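Local structure of N-acetylglucosamine-6-phosphate deacetylase (Thermotoga maritima, 1O12) at residues A[121-133]-A[155-168]. The protein probably catalyses the metal-dependent removal of the acetyl group from N-acetylglucosamine-6-phosphate, a step in amino-sugar metabolism. Numbering follows the deposited sequence.
With FE (Fe (III) ion), chain C.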
loop_
_atom_site.group_PDB
_atom_site.type_symbol
_atom_site.label_atom_id
_atom_site.label_comp_id
_atom_site.label_asym_id
_atom_site.label_seq_id
_atom_site.Cartn_x
_atom_site.Cartn_y
_atom_site.Cartn_z
ATOM N N LEU A 121 22.833 -10.570 -23.947
ATOM C CA LEU A 121 22.978 -11.298 -22.693
ATOM C C LEU A 121 23.977 -10.636 -21.735
ATOM O O LEU A 121 25.181 -10.649 -21.956
ATOM C CB LEU A 121 23.405 -12.724 -22.980
ATOM C CG LEU A 121 23.766 -13.563 -21.758
ATOM C CD1 LEU A 121 22.497 -14.009 -21.038
ATOM C CD2 LEU A 121 24.562 -14.797 -22.205
ATOM N N LEU A 122 23.465 -10.055 -20.665
ATOM C CA LEU A 122 24.304 -9.391 -19.688
ATOM C C LEU A 122 24.908 -10.432 -18.768
ATOM O O LEU A 122 26.007 -10.274 -18.262
ATOM C CB LEU A 122 23.472 -8.439 -18.850
ATOM C CG LEU A 122 24.089 -7.173 -18.225
ATOM C CD1 LEU A 122 23.687 -7.090 -16.768
ATOM C CD2 LEU A 122 25.578 -7.126 -18.395
ATOM N N GLY A 123 24.177 -11.502 -18.543
ATOM C CA GLY A 123 24.680 -12.526 -17.661
ATOM C C GLY A 123 23.600 -13.469 -17.177
ATOM O O GLY A 123 22.605 -13.743 -17.875
ATOM N N VAL A 124 23.781 -13.927 -15.945
ATOM C CA VAL A 124 22.870 -14.876 -15.369
ATOM C C VAL A 124 22.241 -14.411 -14.078
ATOM O O VAL A 124 22.923 -13.864 -13.217
ATOM C CB VAL A 124 23.602 -16.211 -15.136
ATOM C CG1 VAL A 124 22.748 -17.164 -14.278
ATOM C CG2 VAL A 124 23.919 -16.831 -16.491
ATOM N N HIS A 125 20.932 -14.623 -13.966
ATOM C CA HIS A 125 20.184 -14.270 -12.754
ATOM C C HIS A 125 19.901 -15.593 -12.065
ATOM O O HIS A 125 19.188 -16.471 -12.598
ATOM C CB HIS A 125 18.874 -13.540 -13.090
ATOM C CG HIS A 125 17.986 -13.297 -11.909
ATOM N ND1 HIS A 125 16.808 -12.577 -12.002
ATOM C CD2 HIS A 125 18.076 -13.704 -10.620
ATOM C CE1 HIS A 125 16.213 -12.556 -10.822
ATOM N NE2 HIS A 125 16.960 -13.233 -9.965
ATOM N N LEU A 126 20.514 -15.734 -10.892
ATOM C CA LEU A 126 20.386 -16.944 -10.108
ATOM C C LEU A 126 19.227 -16.816 -9.122
ATOM O O LEU A 126 19.371 -16.231 -8.035
ATOM C CB LEU A 126 21.711 -17.243 -9.373
ATOM C CG LEU A 126 23.000 -17.475 -10.191
ATOM C CD1 LEU A 126 24.211 -17.475 -9.276
ATOM C CD2 LEU A 126 22.934 -18.795 -10.911
ATOM N N GLU A 127 18.078 -17.346 -9.540
ATOM C CA GLU A 127 16.872 -17.342 -8.726
ATOM C C GLU A 127 16.901 -18.650 -7.960
ATOM O O GLU A 127 16.634 -19.705 -8.513
ATOM C CB GLU A 127 15.616 -17.298 -9.599
ATOM C CG GLU A 127 14.377 -16.786 -8.850
ATOM C CD GLU A 127 13.079 -17.228 -9.475
ATOM O OE1 GLU A 127 12.849 -17.020 -10.684
ATOM O OE2 GLU A 127 12.263 -17.800 -8.743
ATOM N N GLY A 128 17.212 -18.578 -6.681
ATOM C CA GLY A 128 17.320 -19.794 -5.912
ATOM C C GLY A 128 18.794 -20.153 -6.034
ATOM O O GLY A 128 19.497 -19.545 -6.839
ATOM N N PRO A 129 19.282 -21.169 -5.322
ATOM C CA PRO A 129 18.563 -22.047 -4.396
ATOM C C PRO A 129 18.498 -21.579 -2.941
ATOM O O PRO A 129 17.986 -22.309 -2.095
ATOM C CB PRO A 129 19.333 -23.351 -4.527
ATOM C CG PRO A 129 20.789 -22.819 -4.565
ATOM C CD PRO A 129 20.693 -21.587 -5.466
ATOM N N TYR A 130 19.013 -20.392 -2.638
ATOM C CA TYR A 130 18.980 -19.904 -1.264
ATOM C C TYR A 130 17.656 -19.214 -0.896
ATOM O O TYR A 130 17.600 -18.043 -0.476
ATOM C CB TYR A 130 20.165 -18.977 -1.027
ATOM C CG TYR A 130 21.428 -19.540 -1.610
ATOM C CD1 TYR A 130 21.929 -20.771 -1.176
ATOM C CD2 TYR A 130 22.087 -18.886 -2.652
ATOM C CE1 TYR A 130 23.047 -21.344 -1.773
ATOM C CE2 TYR A 130 23.207 -19.447 -3.258
ATOM C CZ TYR A 130 23.680 -20.677 -2.823
ATOM O OH TYR A 130 24.738 -21.265 -3.480
ATOM N N ILE A 131 16.575 -19.960 -1.023
ATOM C CA ILE A 131 15.293 -19.404 -0.716
ATOM C C ILE A 131 14.585 -20.180 0.361
ATOM O O ILE A 131 15.111 -21.156 0.896
ATOM C CB ILE A 131 14.416 -19.310 -1.994
ATOM C CG1 ILE A 131 14.283 -20.681 -2.671
ATOM C CG2 ILE A 131 15.031 -18.283 -2.936
ATOM C CD1 ILE A 131 13.465 -20.651 -3.979
ATOM N N SER A 132 13.388 -19.710 0.686
ATOM C CA SER A 132 12.544 -20.326 1.696
ATOM C C SER A 132 11.757 -21.482 1.069
ATOM O O SER A 132 11.172 -21.339 -0.014
ATOM C CB SER A 132 11.584 -19.271 2.230
ATOM O OG SER A 132 10.480 -19.842 2.885
ATOM N N LYS A 133 11.754 -22.639 1.726
ATOM C CA LYS A 133 10.979 -23.763 1.197
ATOM C C LYS A 133 9.477 -23.467 1.370
ATOM O O LYS A 133 8.649 -23.966 0.598
ATOM C CB LYS A 133 11.348 -25.071 1.911
ATOM C CG LYS A 133 12.755 -25.596 1.587
ATOM C CD LYS A 133 13.196 -26.573 2.652
ATOM C CE LYS A 133 14.565 -27.137 2.379
ATOM N NZ LYS A 133 14.815 -28.320 3.259
ATOM N N ILE A 155 30.174 -18.436 -7.197
ATOM C CA ILE A 155 29.297 -17.402 -7.743
ATOM C C ILE A 155 30.038 -16.118 -8.059
ATOM O O ILE A 155 30.480 -15.408 -7.156
ATOM C CB ILE A 155 28.155 -17.067 -6.769
ATOM C CG1 ILE A 155 27.360 -18.335 -6.445
ATOM C CG2 ILE A 155 27.271 -16.014 -7.364
ATOM C CD1 ILE A 155 26.260 -18.143 -5.369
ATOM N N ASP A 156 30.138 -15.814 -9.347
ATOM C CA ASP A 156 30.835 -14.626 -9.801
ATOM C C ASP A 156 30.468 -14.419 -11.278
ATOM O O ASP A 156 29.624 -15.137 -11.827
ATOM C CB ASP A 156 32.357 -14.843 -9.644
ATOM C CG ASP A 156 33.161 -13.530 -9.650
ATOM O OD1 ASP A 156 34.362 -13.579 -9.272
ATOM O OD2 ASP A 156 32.610 -12.462 -10.028
ATOM N N SER A 157 31.110 -13.451 -11.926
ATOM C CA SER A 157 30.820 -13.179 -13.327
ATOM C C SER A 157 30.831 -14.532 -13.996
ATOM O O SER A 157 31.729 -15.332 -13.748
ATOM C CB SER A 157 31.891 -12.258 -13.920
ATOM O OG SER A 157 31.398 -11.580 -15.058
ATOM N N PRO A 158 29.874 -14.792 -14.900
ATOM C CA PRO A 158 28.808 -13.877 -15.319
ATOM C C PRO A 158 27.491 -13.791 -14.517
ATOM O O PRO A 158 26.457 -13.433 -15.066
ATOM C CB PRO A 158 28.575 -14.285 -16.770
ATOM C CG PRO A 158 28.714 -15.760 -16.703
ATOM C CD PRO A 158 29.932 -15.965 -15.790
ATOM N N ALA A 159 27.513 -14.124 -13.236
ATOM C CA ALA A 159 26.291 -13.963 -12.455
ATOM C C ALA A 159 26.125 -12.442 -12.354
ATOM O O ALA A 159 27.114 -11.717 -12.194
ATOM C CB ALA A 159 26.456 -14.562 -11.064
ATOM N N LYS A 160 24.894 -11.956 -12.445
ATOM C CA LYS A 160 24.661 -10.528 -12.372
ATOM C C LYS A 160 23.636 -10.178 -11.336
ATOM O O LYS A 160 23.596 -9.053 -10.855
ATOM C CB LYS A 160 24.210 -9.992 -13.725
ATOM C CG LYS A 160 25.322 -10.029 -14.773
ATOM C CD LYS A 160 26.499 -9.142 -14.394
ATOM C CE LYS A 160 27.711 -9.349 -15.323
ATOM N NZ LYS A 160 28.934 -8.588 -14.915
HETATM N N MSE A 161 22.812 -11.153 -10.980
HETATM C CA MSE A 161 21.749 -10.925 -10.022
HETATM C C MSE A 161 21.469 -12.206 -9.263
HETATM O O MSE A 161 21.687 -13.301 -9.769
HETATM C CB MSE A 161 20.497 -10.458 -10.751
HETATM C CG MSE A 161 19.398 -10.064 -9.836
HETATM SE SE MSE A 161 17.925 -9.200 -10.755
HETATM C CE MSE A 161 18.673 -7.424 -11.054
ATOM N N LEU A 162 20.955 -12.079 -8.057
ATOM C CA LEU A 162 20.695 -13.258 -7.260
ATOM C C LEU A 162 19.485 -13.034 -6.390
ATOM O O LEU A 162 19.435 -12.048 -5.663
ATOM C CB LEU A 162 21.919 -13.504 -6.386
ATOM C CG LEU A 162 22.138 -14.576 -5.317
ATOM C CD1 LEU A 162 20.903 -14.770 -4.445
ATOM C CD2 LEU A 162 22.568 -15.820 -5.992
ATOM N N THR A 163 18.508 -13.935 -6.450
ATOM C CA THR A 163 17.330 -13.803 -5.587
ATOM C C THR A 163 17.412 -14.740 -4.367
ATOM O O THR A 163 17.476 -15.970 -4.509
ATOM C CB THR A 163 16.021 -14.104 -6.333
ATOM O OG1 THR A 163 15.814 -13.117 -7.336
ATOM C CG2 THR A 163 14.834 -14.079 -5.361
ATOM N N PHE A 164 17.381 -14.146 -3.173
ATOM C CA PHE A 164 17.464 -14.890 -1.912
ATOM C C PHE A 164 16.383 -14.518 -0.872
ATOM O O PHE A 164 15.719 -13.459 -0.961
ATOM C CB PHE A 164 18.825 -14.650 -1.277
ATOM C CG PHE A 164 18.932 -13.319 -0.591
ATOM C CD1 PHE A 164 18.924 -13.240 0.801
ATOM C CD2 PHE A 164 18.973 -12.136 -1.339
ATOM C CE1 PHE A 164 18.953 -12.014 1.434
ATOM C CE2 PHE A 164 18.999 -10.886 -0.708
ATOM C CZ PHE A 164 18.990 -10.824 0.679
ATOM N N ALA A 165 16.225 -15.396 0.120
ATOM C CA ALA A 165 15.273 -15.168 1.203
ATOM C C ALA A 165 16.083 -14.767 2.445
ATOM O O ALA A 165 16.736 -15.596 3.037
ATOM C CB ALA A 165 14.475 -16.442 1.460
ATOM N N PRO A 166 16.033 -13.483 2.854
ATOM C CA PRO A 166 16.767 -12.945 4.021
ATOM C C PRO A 166 16.731 -13.730 5.353
ATOM O O PRO A 166 17.644 -13.605 6.177
ATOM C CB PRO A 166 16.181 -11.545 4.193
ATOM C CG PRO A 166 15.756 -11.186 2.809
ATOM C CD PRO A 166 15.126 -12.458 2.305
ATOM N N GLU A 167 15.697 -14.538 5.570
ATOM C CA GLU A 167 15.609 -15.278 6.826
ATOM C C GLU A 167 16.338 -16.629 6.788
ATOM O O GLU A 167 16.549 -17.268 7.829
ATOM C CB GLU A 167 14.134 -15.488 7.218
ATOM C CG GLU A 167 13.435 -16.592 6.454
ATOM C CD GLU A 167 12.920 -16.179 5.081
ATOM O OE1 GLU A 167 13.371 -15.136 4.534
ATOM O OE2 GLU A 167 12.065 -16.924 4.543
ATOM N N ILE A 168 16.730 -17.059 5.596
ATOM C CA ILE A 168 17.398 -18.338 5.455
ATOM C C ILE A 168 18.728 -18.334 6.204
ATOM O O ILE A 168 19.321 -17.286 6.466
ATOM C CB ILE A 168 17.585 -18.702 3.942
ATOM C CG1 ILE A 168 17.680 -20.214 3.778
ATOM C CG2 ILE A 168 18.841 -18.053 3.377
ATOM C CD1 ILE A 168 17.734 -20.701 2.301
HETATM FE FE FE C . 10.123 -17.336 -8.561
HETATM O O HOH W 1 19.504 -17.770 -4.260
#
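His125 and Met161, a selenomethionine, pair across parallel strands, 121-127 and 159-164, and here the packing is close. The methionine chain runs over one face of the imidazole, with CG 3.9 Å from the ring centroid in a CH-pi contact and SE at 4.0 Å, a slender, polarisable partner for a flat ring. With CG anti to the backbone N (chi1 173°), His125 swings its ring across to the neighbouring strand, where His125 NE2 lies 2.9 Å from Thr163 OG1 in a hydrogen bond; Pro60 O takes ND1. A leucine in place of His125 would probably leave Thr163 OG1 its bond to Thr208 but cost it this one, and rob Pro60 O of its donor and Met161 of its aromatic face. Backbone bonds such as Leu126 N to Met161 O join the strands as neighbours in the TIM-like barrel of the amidohydrolases, with a beta bulge at Lys160, the extra residue between the partners of Val124 and His125. On the same face as His125, Glu127 extends its carboxylate so that OE2 binds the iron at 2.2 Å, with His188 and His209, and also bonds to His139. The other face is apolar: Leu126 CD1 meets Ile155 CG2 at 3.9 Å. Where Leu122 and Lys160 are partly exposed, aliphatic chains meet nearly at right angles, Leu122 CD1 3.9 Å from Lys160 CG, and Gly123, lacking a side chain, leaves the lysine room.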